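Local atomic coordinates of beta-glucoside phosphorylase BglX (Unidentified, PDB entry 5VQE), a protein that probably cleaves beta-glucosides by phosphorolysis as a member of glycoside hydrolase family 3, holding the glucose unit in a TIM-barrel-like domain. Residues P66-R71 / M104-Y109. Sequence-based numbering, arbitrary orientation.
Sequences PFKAKR and MEDGTY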
# COMPACT_ATOMS: atom_id res chain seq x y z
N PRO A 66 -5.48 1.45 -11.25
CA PRO A 66 -6.87 1.79 -10.95
C PRO A 66 -7.62 2.31 -12.16
O PRO A 66 -7.35 3.40 -12.67
CB PRO A 66 -6.76 2.89 -9.87
CG PRO A 66 -5.36 2.83 -9.38
CD PRO A 66 -4.54 2.32 -10.53
N PHE A 67 -8.55 1.50 -12.66
CA PHE A 67 -9.57 1.97 -13.57
C PHE A 67 -10.88 1.29 -13.16
O PHE A 67 -10.97 0.70 -12.08
CB PHE A 67 -9.14 1.73 -15.03
CG PHE A 67 -8.71 0.32 -15.34
CD1 PHE A 67 -7.39 -0.06 -15.22
CD2 PHE A 67 -9.63 -0.60 -15.78
CE1 PHE A 67 -6.99 -1.35 -15.51
CE2 PHE A 67 -9.24 -1.90 -16.08
CZ PHE A 67 -7.92 -2.27 -15.94
N LYS A 68 -11.90 1.40 -14.00
CA LYS A 68 -13.25 1.05 -13.56
C LYS A 68 -13.43 -0.45 -13.40
O LYS A 68 -12.93 -1.25 -14.20
CB LYS A 68 -14.29 1.60 -14.54
CG LYS A 68 -14.54 3.09 -14.37
CD LYS A 68 -15.62 3.58 -15.34
CE LYS A 68 -15.64 5.11 -15.43
NZ LYS A 68 -14.49 5.64 -16.21
N ALA A 69 -14.20 -0.84 -12.38
CA ALA A 69 -14.43 -2.25 -12.09
C ALA A 69 -14.98 -2.98 -13.31
O ALA A 69 -14.58 -4.12 -13.58
CB ALA A 69 -15.40 -2.39 -10.92
N LYS A 70 -15.90 -2.37 -14.04
CA LYS A 70 -16.48 -3.05 -15.19
C LYS A 70 -15.43 -3.31 -16.26
O LYS A 70 -15.48 -4.35 -16.93
CB LYS A 70 -17.65 -2.23 -15.75
CG LYS A 70 -18.02 -2.58 -17.17
N ARG A 71 -14.48 -2.39 -16.42
CA ARG A 71 -13.40 -2.60 -17.39
C ARG A 71 -12.43 -3.67 -16.91
O ARG A 71 -11.94 -4.48 -17.71
CB ARG A 71 -12.67 -1.28 -17.65
CG ARG A 71 -13.52 -0.24 -18.36
CD ARG A 71 -13.70 -0.58 -19.83
NE ARG A 71 -12.53 -0.23 -20.62
CZ ARG A 71 -12.42 -0.42 -21.93
NH1 ARG A 71 -13.42 -0.96 -22.61
NH2 ARG A 71 -11.31 -0.06 -22.57
N MET A 104 -9.35 -0.23 -7.54
CA MET A 104 -10.15 0.15 -8.69
C MET A 104 -10.73 1.54 -8.48
O MET A 104 -10.84 2.03 -7.36
CB MET A 104 -11.27 -0.87 -8.95
CG MET A 104 -12.21 -1.12 -7.80
SD MET A 104 -13.32 -2.53 -8.07
CE MET A 104 -12.18 -3.89 -8.12
N GLU A 105 -11.09 2.18 -9.59
CA GLU A 105 -11.54 3.56 -9.55
C GLU A 105 -12.82 3.72 -8.72
O GLU A 105 -12.98 4.70 -8.00
CB GLU A 105 -11.74 4.06 -10.98
CG GLU A 105 -12.29 5.46 -11.10
CD GLU A 105 -12.36 5.91 -12.55
OE1 GLU A 105 -11.40 5.62 -13.30
OE2 GLU A 105 -13.37 6.52 -12.94
N ASP A 106 -13.74 2.75 -8.82
CA ASP A 106 -15.07 2.88 -8.24
C ASP A 106 -15.37 1.84 -7.16
O ASP A 106 -16.55 1.55 -6.90
CB ASP A 106 -16.13 2.83 -9.34
CG ASP A 106 -15.88 1.72 -10.34
OD1 ASP A 106 -14.87 1.00 -10.20
OD2 ASP A 106 -16.69 1.59 -11.29
N GLY A 107 -14.36 1.28 -6.51
CA GLY A 107 -14.58 0.41 -5.38
C GLY A 107 -14.78 1.19 -4.09
O GLY A 107 -14.82 2.42 -4.06
N THR A 108 -14.91 0.44 -2.99
CA THR A 108 -15.12 1.03 -1.68
C THR A 108 -13.79 1.42 -1.05
O THR A 108 -12.94 0.56 -0.79
CB THR A 108 -15.86 0.06 -0.76
OG1 THR A 108 -17.08 -0.35 -1.36
CG2 THR A 108 -16.15 0.73 0.58
N TYR A 109 -13.62 2.71 -0.76
CA TYR A 109 -12.50 3.21 0.03
C TYR A 109 -12.85 3.06 1.50
O TYR A 109 -13.67 3.82 2.03
CB TYR A 109 -12.20 4.66 -0.34
CG TYR A 109 -10.93 5.24 0.26
CD1 TYR A 109 -10.13 4.51 1.13
CD2 TYR A 109 -10.53 6.54 -0.04
CE1 TYR A 109 -8.99 5.03 1.67
CE2 TYR A 109 -9.37 7.08 0.51
CZ TYR A 109 -8.61 6.31 1.36
OH TYR A 109 -7.45 6.81 1.93
O HOH W 1 -17.40 -0.05 -13.19
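D106 reaches across to the first turn of helix 69-82 and takes the backbone N-H of A69 with OD1, on the syn side of its carboxylate, at 2.9 Å from A69 N. A chi1 of 45° sets its CG between the backbone N and the carbonyl carbon, which turns the carboxylate to the helix start. The other oxygen, OD2, accepts from a water 2.6 Å away that in turn accepts from K70 N, so one carboxylate serves two successive N-H groups, one directly, the next through the water. An alanine in place of D106 would probably leave the A69 N-H without this acceptor and the bridging water without its carboxylate. A69 CB lies 3.5 Å from both D106 OD1 and M104 SD. E105 N donates to F67 O at 2.9 Å. On the outer side, K68 and E105 run side by side, pointing the same way, and end in a loose salt bridge, K68 NZ to E105 OE2 at 3.6 Å. E105 and D106 are the central residues of a type I beta turn, M104 to G107, which thus meets the start of helix 69-82 just after K68 at the N-cap position, joining the loops that follow 61-64 and 88-91, neighbouring parallel strands of the TIM-barrel-like glycoside hydrolase family 3 domain.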